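Local coordinates for mandelate racemase/muconate lactonizing protein (Thermobispora bispora, PDB 3VC5) that probably dehydrates D-glucarate to 5-dehydro-4-deoxy-D-glucarate in a magnesium-dependent reaction, as a member of the enolase superfamily, at residues 334-347 against 362-376. Numbering follows the deposited sequence.
With PO4 (phosphate ion), chain B.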
loop_
_atom_site.group_PDB
_atom_site.type_symbol
_atom_site.label_atom_id
_atom_site.label_comp_id
_atom_site.label_asym_id
_atom_site.label_seq_id
_atom_site.Cartn_x
_atom_site.Cartn_y
_atom_site.Cartn_z
ATOM N N GLU A 334 1.081 6.244 -13.780
ATOM C CA GLU A 334 -0.332 5.813 -13.831
ATOM C C GLU A 334 -0.448 4.300 -13.963
ATOM O O GLU A 334 0.533 3.642 -14.271
ATOM C CB GLU A 334 -1.065 6.542 -14.943
ATOM C CG GLU A 334 -1.154 8.002 -14.641
ATOM C CD GLU A 334 -1.614 8.806 -15.803
ATOM O OE1 GLU A 334 -2.040 8.214 -16.827
ATOM O OE2 GLU A 334 -1.550 10.045 -15.680
ATOM N N LEU A 335 -1.644 3.758 -13.716
ATOM C CA LEU A 335 -1.829 2.313 -13.742
ATOM C C LEU A 335 -2.795 1.837 -14.775
ATOM O O LEU A 335 -3.890 2.419 -14.948
ATOM C CB LEU A 335 -2.296 1.783 -12.388
ATOM C CG LEU A 335 -1.298 0.865 -11.647
ATOM C CD1 LEU A 335 -0.054 1.575 -11.251
ATOM C CD2 LEU A 335 -1.939 0.234 -10.410
ATOM N N SER A 336 -2.383 0.770 -15.452
ATOM C CA SER A 336 -3.289 -0.022 -16.257
ATOM C C SER A 336 -3.183 -1.457 -15.719
ATOM O O SER A 336 -2.699 -1.660 -14.595
ATOM C CB SER A 336 -2.875 0.060 -17.732
ATOM O OG SER A 336 -3.780 -0.637 -18.565
ATOM N N MET A 337 -3.620 -2.451 -16.493
ATOM C CA MET A 337 -3.552 -3.824 -15.991
ATOM C C MET A 337 -3.249 -4.763 -17.137
ATOM O O MET A 337 -3.926 -4.732 -18.155
ATOM C CB MET A 337 -4.895 -4.234 -15.356
ATOM C CG MET A 337 -4.842 -5.579 -14.609
ATOM S SD MET A 337 -6.374 -6.038 -13.760
ATOM C CE MET A 337 -6.455 -4.762 -12.488
ATOM N N HIS A 338 -2.247 -5.614 -16.943
ATOM C CA HIS A 338 -1.827 -6.633 -17.892
ATOM C C HIS A 338 -2.677 -7.896 -17.695
ATOM O O HIS A 338 -3.068 -8.250 -16.553
ATOM C CB HIS A 338 -0.327 -6.934 -17.672
ATOM C CG HIS A 338 0.145 -8.217 -18.299
ATOM N ND1 HIS A 338 0.134 -9.437 -17.630
ATOM C CD2 HIS A 338 0.648 -8.467 -19.537
ATOM C CE1 HIS A 338 0.617 -10.379 -18.435
ATOM N NE2 HIS A 338 0.924 -9.814 -19.605
ATOM N N SER A 339 -2.880 -8.606 -18.803
ATOM C CA SER A 339 -3.641 -9.846 -18.820
ATOM C C SER A 339 -2.786 -10.994 -19.414
ATOM O O SER A 339 -1.943 -10.751 -20.300
ATOM C CB SER A 339 -4.937 -9.633 -19.629
ATOM O OG SER A 339 -5.618 -10.856 -19.806
ATOM N N ASN A 340 -3.015 -12.229 -18.947
ATOM C CA ASN A 340 -2.656 -13.440 -19.702
ATOM C C ASN A 340 -3.958 -14.244 -19.900
ATOM O O ASN A 340 -4.946 -14.032 -19.148
ATOM C CB ASN A 340 -1.674 -14.329 -18.946
ATOM C CG ASN A 340 -0.246 -13.843 -19.020
ATOM O OD1 ASN A 340 0.318 -13.463 -17.998
ATOM N ND2 ASN A 340 0.357 -13.873 -20.206
ATOM N N SER A 341 -3.974 -15.168 -20.863
ATOM C CA SER A 341 -5.180 -15.987 -21.099
ATOM C C SER A 341 -5.705 -16.477 -19.767
ATOM O O SER A 341 -4.942 -17.101 -19.006
ATOM C CB SER A 341 -4.780 -17.205 -21.916
ATOM O OG SER A 341 -4.174 -16.777 -23.130
ATOM N N HIS A 342 -6.996 -16.269 -19.492
ATOM C CA HIS A 342 -7.475 -16.514 -18.126
ATOM C C HIS A 342 -8.974 -16.776 -18.101
ATOM O O HIS A 342 -9.692 -16.568 -19.096
ATOM C CB HIS A 342 -7.155 -15.288 -17.219
ATOM C CG HIS A 342 -7.948 -14.059 -17.558
ATOM N ND1 HIS A 342 -9.262 -13.905 -17.160
ATOM C CD2 HIS A 342 -7.661 -12.974 -18.333
ATOM C CE1 HIS A 342 -9.731 -12.750 -17.620
ATOM N NE2 HIS A 342 -8.782 -12.168 -18.339
ATOM N N LEU A 343 -9.448 -17.254 -16.954
ATOM C CA LEU A 343 -10.852 -17.613 -16.791
ATOM C C LEU A 343 -11.561 -16.655 -15.819
ATOM O O LEU A 343 -11.067 -15.537 -15.540
ATOM C CB LEU A 343 -10.936 -19.079 -16.335
ATOM C CG LEU A 343 -10.244 -20.057 -17.280
ATOM C CD1 LEU A 343 -10.355 -21.462 -16.684
ATOM C CD2 LEU A 343 -10.890 -20.008 -18.672
ATOM N N GLY A 344 -12.738 -17.048 -15.340
ATOM C CA GLY A 344 -13.595 -16.120 -14.624
ATOM C C GLY A 344 -13.180 -15.833 -13.179
ATOM O O GLY A 344 -13.578 -14.824 -12.607
ATOM N N ILE A 345 -12.392 -16.719 -12.575
ATOM C CA ILE A 345 -11.895 -16.447 -11.218
ATOM C C ILE A 345 -10.927 -15.268 -11.312
ATOM O O ILE A 345 -11.059 -14.274 -10.582
ATOM C CB ILE A 345 -11.227 -17.680 -10.610
ATOM C CG1 ILE A 345 -12.291 -18.767 -10.377
ATOM C CG2 ILE A 345 -10.456 -17.296 -9.299
ATOM C CD1 ILE A 345 -11.663 -20.170 -10.235
ATOM N N SER A 346 -9.997 -15.353 -12.258
ATOM C CA SER A 346 -9.062 -14.233 -12.525
ATOM C C SER A 346 -9.848 -12.981 -12.931
ATOM O O SER A 346 -9.547 -11.892 -12.461
ATOM C CB SER A 346 -8.063 -14.583 -13.622
ATOM O OG SER A 346 -7.078 -15.427 -13.066
ATOM N N LEU A 347 -10.869 -13.130 -13.780
ATOM C CA LEU A 347 -11.638 -11.931 -14.204
ATOM C C LEU A 347 -12.333 -11.278 -13.010
ATOM O O LEU A 347 -12.314 -10.034 -12.877
ATOM C CB LEU A 347 -12.695 -12.252 -15.270
ATOM C CG LEU A 347 -13.407 -11.019 -15.870
ATOM C CD1 LEU A 347 -12.460 -10.036 -16.523
ATOM C CD2 LEU A 347 -14.454 -11.474 -16.881
ATOM N N HIS A 362 -6.905 3.588 -16.177
ATOM C CA HIS A 362 -6.893 3.227 -17.587
ATOM C C HIS A 362 -7.693 1.940 -17.758
ATOM O O HIS A 362 -7.812 1.158 -16.805
ATOM C CB HIS A 362 -5.447 3.031 -18.067
ATOM C CG HIS A 362 -4.644 4.292 -18.074
ATOM N ND1 HIS A 362 -4.566 5.128 -19.172
ATOM C CD2 HIS A 362 -3.899 4.877 -17.106
ATOM C CE1 HIS A 362 -3.779 6.155 -18.887
ATOM N NE2 HIS A 362 -3.370 6.032 -17.635
ATOM N N ALA A 363 -8.233 1.704 -18.951
ATOM C CA ALA A 363 -8.966 0.446 -19.223
ATOM C C ALA A 363 -8.030 -0.726 -18.958
ATOM O O ALA A 363 -6.847 -0.669 -19.315
ATOM C CB ALA A 363 -9.463 0.393 -20.671
ATOM N N CYS A 364 -8.526 -1.774 -18.299
ATOM C CA CYS A 364 -7.702 -2.957 -18.077
ATOM C C CYS A 364 -7.687 -3.854 -19.297
ATOM O O CYS A 364 -8.667 -3.923 -20.059
ATOM C CB CYS A 364 -8.229 -3.790 -16.890
ATOM S SG CYS A 364 -8.256 -2.952 -15.292
ATOM N N ASP A 365 -6.602 -4.616 -19.454
ATOM C CA ASP A 365 -6.549 -5.616 -20.529
ATOM C C ASP A 365 -7.254 -6.890 -20.097
ATOM O O ASP A 365 -7.265 -7.220 -18.918
ATOM C CB ASP A 365 -5.106 -5.936 -20.898
ATOM C CG ASP A 365 -4.423 -4.787 -21.619
ATOM O OD1 ASP A 365 -5.113 -3.861 -22.094
ATOM O OD2 ASP A 365 -3.173 -4.788 -21.635
ATOM N N THR A 366 -7.854 -7.593 -21.059
ATOM C CA THR A 366 -8.302 -8.967 -20.814
ATOM C C THR A 366 -8.268 -9.790 -22.104
ATOM O O THR A 366 -8.523 -9.255 -23.202
ATOM C CB THR A 366 -9.732 -9.033 -20.213
ATOM O OG1 THR A 366 -10.053 -10.410 -19.950
ATOM C CG2 THR A 366 -10.781 -8.370 -21.096
ATOM N N HIS A 367 -7.935 -11.077 -21.985
ATOM C CA HIS A 367 -8.009 -12.017 -23.112
ATOM C C HIS A 367 -9.402 -12.624 -23.246
ATOM O O HIS A 367 -9.634 -13.446 -24.120
ATOM C CB HIS A 367 -7.001 -13.144 -22.936
ATOM C CG HIS A 367 -5.568 -12.733 -23.156
ATOM N ND1 HIS A 367 -4.847 -11.976 -22.247
ATOM C CD2 HIS A 367 -4.730 -12.969 -24.195
ATOM C CE1 HIS A 367 -3.618 -11.792 -22.712
ATOM N NE2 HIS A 367 -3.520 -12.394 -23.887
ATOM N N THR A 368 -10.322 -12.227 -22.377
ATOM C CA THR A 368 -11.625 -12.908 -22.304
ATOM C C THR A 368 -12.263 -13.281 -23.660
ATOM O O THR A 368 -12.650 -14.419 -23.846
ATOM C CB THR A 368 -12.621 -12.114 -21.422
ATOM O OG1 THR A 368 -12.162 -12.114 -20.055
ATOM C CG2 THR A 368 -14.027 -12.709 -21.516
ATOM N N PRO A 369 -12.340 -12.339 -24.627
ATOM C CA PRO A 369 -13.076 -12.718 -25.871
ATOM C C PRO A 369 -12.485 -13.970 -26.544
ATOM O O PRO A 369 -13.213 -14.764 -27.150
ATOM C CB PRO A 369 -12.873 -11.497 -26.767
ATOM C CG PRO A 369 -12.697 -10.337 -25.760
ATOM C CD PRO A 369 -11.858 -10.938 -24.667
ATOM N N TRP A 370 -11.160 -14.138 -26.452
ATOM C CA TRP A 370 -10.447 -15.195 -27.168
ATOM C C TRP A 370 -10.772 -16.564 -26.607
ATOM O O TRP A 370 -10.586 -17.585 -27.299
ATOM C CB TRP A 370 -8.915 -14.935 -27.082
ATOM C CG TRP A 370 -8.609 -13.623 -27.801
ATOM C CD1 TRP A 370 -8.110 -12.485 -27.252
ATOM C CD2 TRP A 370 -8.838 -13.328 -29.198
ATOM N NE1 TRP A 370 -8.002 -11.493 -28.217
ATOM C CE2 TRP A 370 -8.459 -11.987 -29.412
ATOM C CE3 TRP A 370 -9.356 -14.064 -30.278
ATOM C CZ2 TRP A 370 -8.537 -11.377 -30.676
ATOM C CZ3 TRP A 370 -9.439 -13.456 -31.524
ATOM C CH2 TRP A 370 -9.042 -12.132 -31.713
ATOM N N GLN A 371 -11.214 -16.591 -25.342
ATOM C CA GLN A 371 -11.565 -17.868 -24.723
ATOM C C GLN A 371 -12.992 -18.289 -25.095
ATOM O O GLN A 371 -13.426 -19.379 -24.748
ATOM C CB GLN A 371 -11.355 -17.809 -23.210
ATOM C CG GLN A 371 -9.999 -18.426 -22.805
ATOM C CD GLN A 371 -8.857 -17.892 -23.666
ATOM O OE1 GLN A 371 -8.399 -16.746 -23.463
ATOM N NE2 GLN A 371 -8.405 -18.694 -24.645
ATOM N N ASP A 372 -13.677 -17.446 -25.821
ATOM C CA ASP A 372 -14.989 -17.766 -26.396
ATOM C C ASP A 372 -15.959 -18.499 -25.474
ATOM O O ASP A 372 -16.582 -19.455 -25.860
ATOM C CB ASP A 372 -14.802 -18.503 -27.700
ATOM C CG ASP A 372 -15.924 -18.252 -28.697
ATOM O OD1 ASP A 372 -16.646 -17.276 -28.602
ATOM O OD2 ASP A 372 -16.082 -19.095 -29.534
ATOM N N GLY A 373 -16.087 -17.995 -24.271
ATOM C CA GLY A 373 -17.090 -18.457 -23.320
ATOM C C GLY A 373 -16.648 -19.602 -22.442
ATOM O O GLY A 373 -17.378 -19.969 -21.512
ATOM N N GLN A 374 -15.452 -20.156 -22.683
ATOM C CA GLN A 374 -14.964 -21.245 -21.804
ATOM C C GLN A 374 -14.779 -20.718 -20.377
ATOM O O GLN A 374 -14.190 -19.651 -20.179
ATOM C CB GLN A 374 -13.624 -21.810 -22.300
ATOM C CG GLN A 374 -13.685 -22.466 -23.686
ATOM C CD GLN A 374 -12.323 -22.762 -24.252
ATOM O OE1 GLN A 374 -11.854 -23.907 -24.229
ATOM N NE2 GLN A 374 -11.663 -21.728 -24.761
ATOM N N ASP A 375 -15.222 -21.466 -19.372
ATOM C CA ASP A 375 -15.031 -21.000 -18.010
ATOM C C ASP A 375 -15.273 -22.122 -17.020
ATOM O O ASP A 375 -15.842 -23.159 -17.393
ATOM C CB ASP A 375 -15.940 -19.818 -17.699
ATOM C CG ASP A 375 -15.293 -18.801 -16.747
ATOM O OD1 ASP A 375 -14.380 -19.183 -15.960
ATOM O OD2 ASP A 375 -15.696 -17.614 -16.798
ATOM N N VAL A 376 -14.788 -21.928 -15.789
ATOM C CA VAL A 376 -15.052 -22.864 -14.700
ATOM C C VAL A 376 -15.999 -22.288 -13.642
ATOM O O VAL A 376 -16.251 -22.950 -12.615
ATOM C CB VAL A 376 -13.736 -23.361 -14.022
ATOM C CG1 VAL A 376 -12.893 -24.176 -15.012
ATOM C CG2 VAL A 376 -12.974 -22.166 -13.431
HETATM P P PO4 B . 0.368 -12.701 -24.493
HETATM O O1 PO4 B . 0.844 -13.028 -25.855
HETATM O O2 PO4 B . -1.037 -13.261 -24.418
HETATM O O3 PO4 B . 1.202 -13.341 -23.463
HETATM O O4 PO4 B . 0.392 -11.267 -24.338
HETATM O O HOH W 1 -1.921 -7.195 -21.124
HETATM O O HOH W 2 -6.055 -15.964 -24.914
HETATM O O HOH W 3 -8.972 -15.019 -21.354
HETATM O O HOH W 4 -12.610 -14.057 -18.303
#
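His367 meets Ser339 with the edge of its imidazole: Ser339 OG lies 2.8 Å from His367 ND1, hydrogen-bonded close to the ring plane, while the backbone N of Ser341 sits over one face. At the far edge His367 NE2 donates to O2 of a phosphate ion (2.7 Å), probably from the crystallisation liquor; both ring nitrogens are thus engaged, which should limit turning of the ring, though the bond to the phosphate is bent. Lys211, a predicted proton acceptor, binds the same ion, consistent with an anion-binding place in the active site. His342 brings its ring against 362-376, CG wedged between its backbone N and carbonyl carbon (chi1 69°). His342 NE2 then meets Thr366 OG1 at 2.7 Å near the ring plane, the two side chains crossing at about a right angle, and His342 ND1 donates almost straight to Leu343 O (168°). Thr366 OG1 in turn is hydrogen-bonded to Thr368 OG1. At the start of helix 344-355 one oxygen, Asp375 OD1, takes Gly344 N (2.8 Å) on its syn side and Val376 N on its anti side; beside it Leu343 CD1 packs on Val376 CG1. At the other end His362 NE2 donates to the anti side of Glu334 OE1 (2.7 Å), carboxylate and ring planes 30° apart. Between these ends Asp365 N bonds to Met337 O (3.0 Å), and Cys364 SG rests on Met337 CB (3.6 Å). Segment 362-376 thus runs alongside strand 334-337, which pairs on its other side with strand 307-310 in the C-terminal barrel; Ile345 and His342 touch strand 65-71 of the N-terminal domain, while Pro369 and Trp370 lean on helix 189-203.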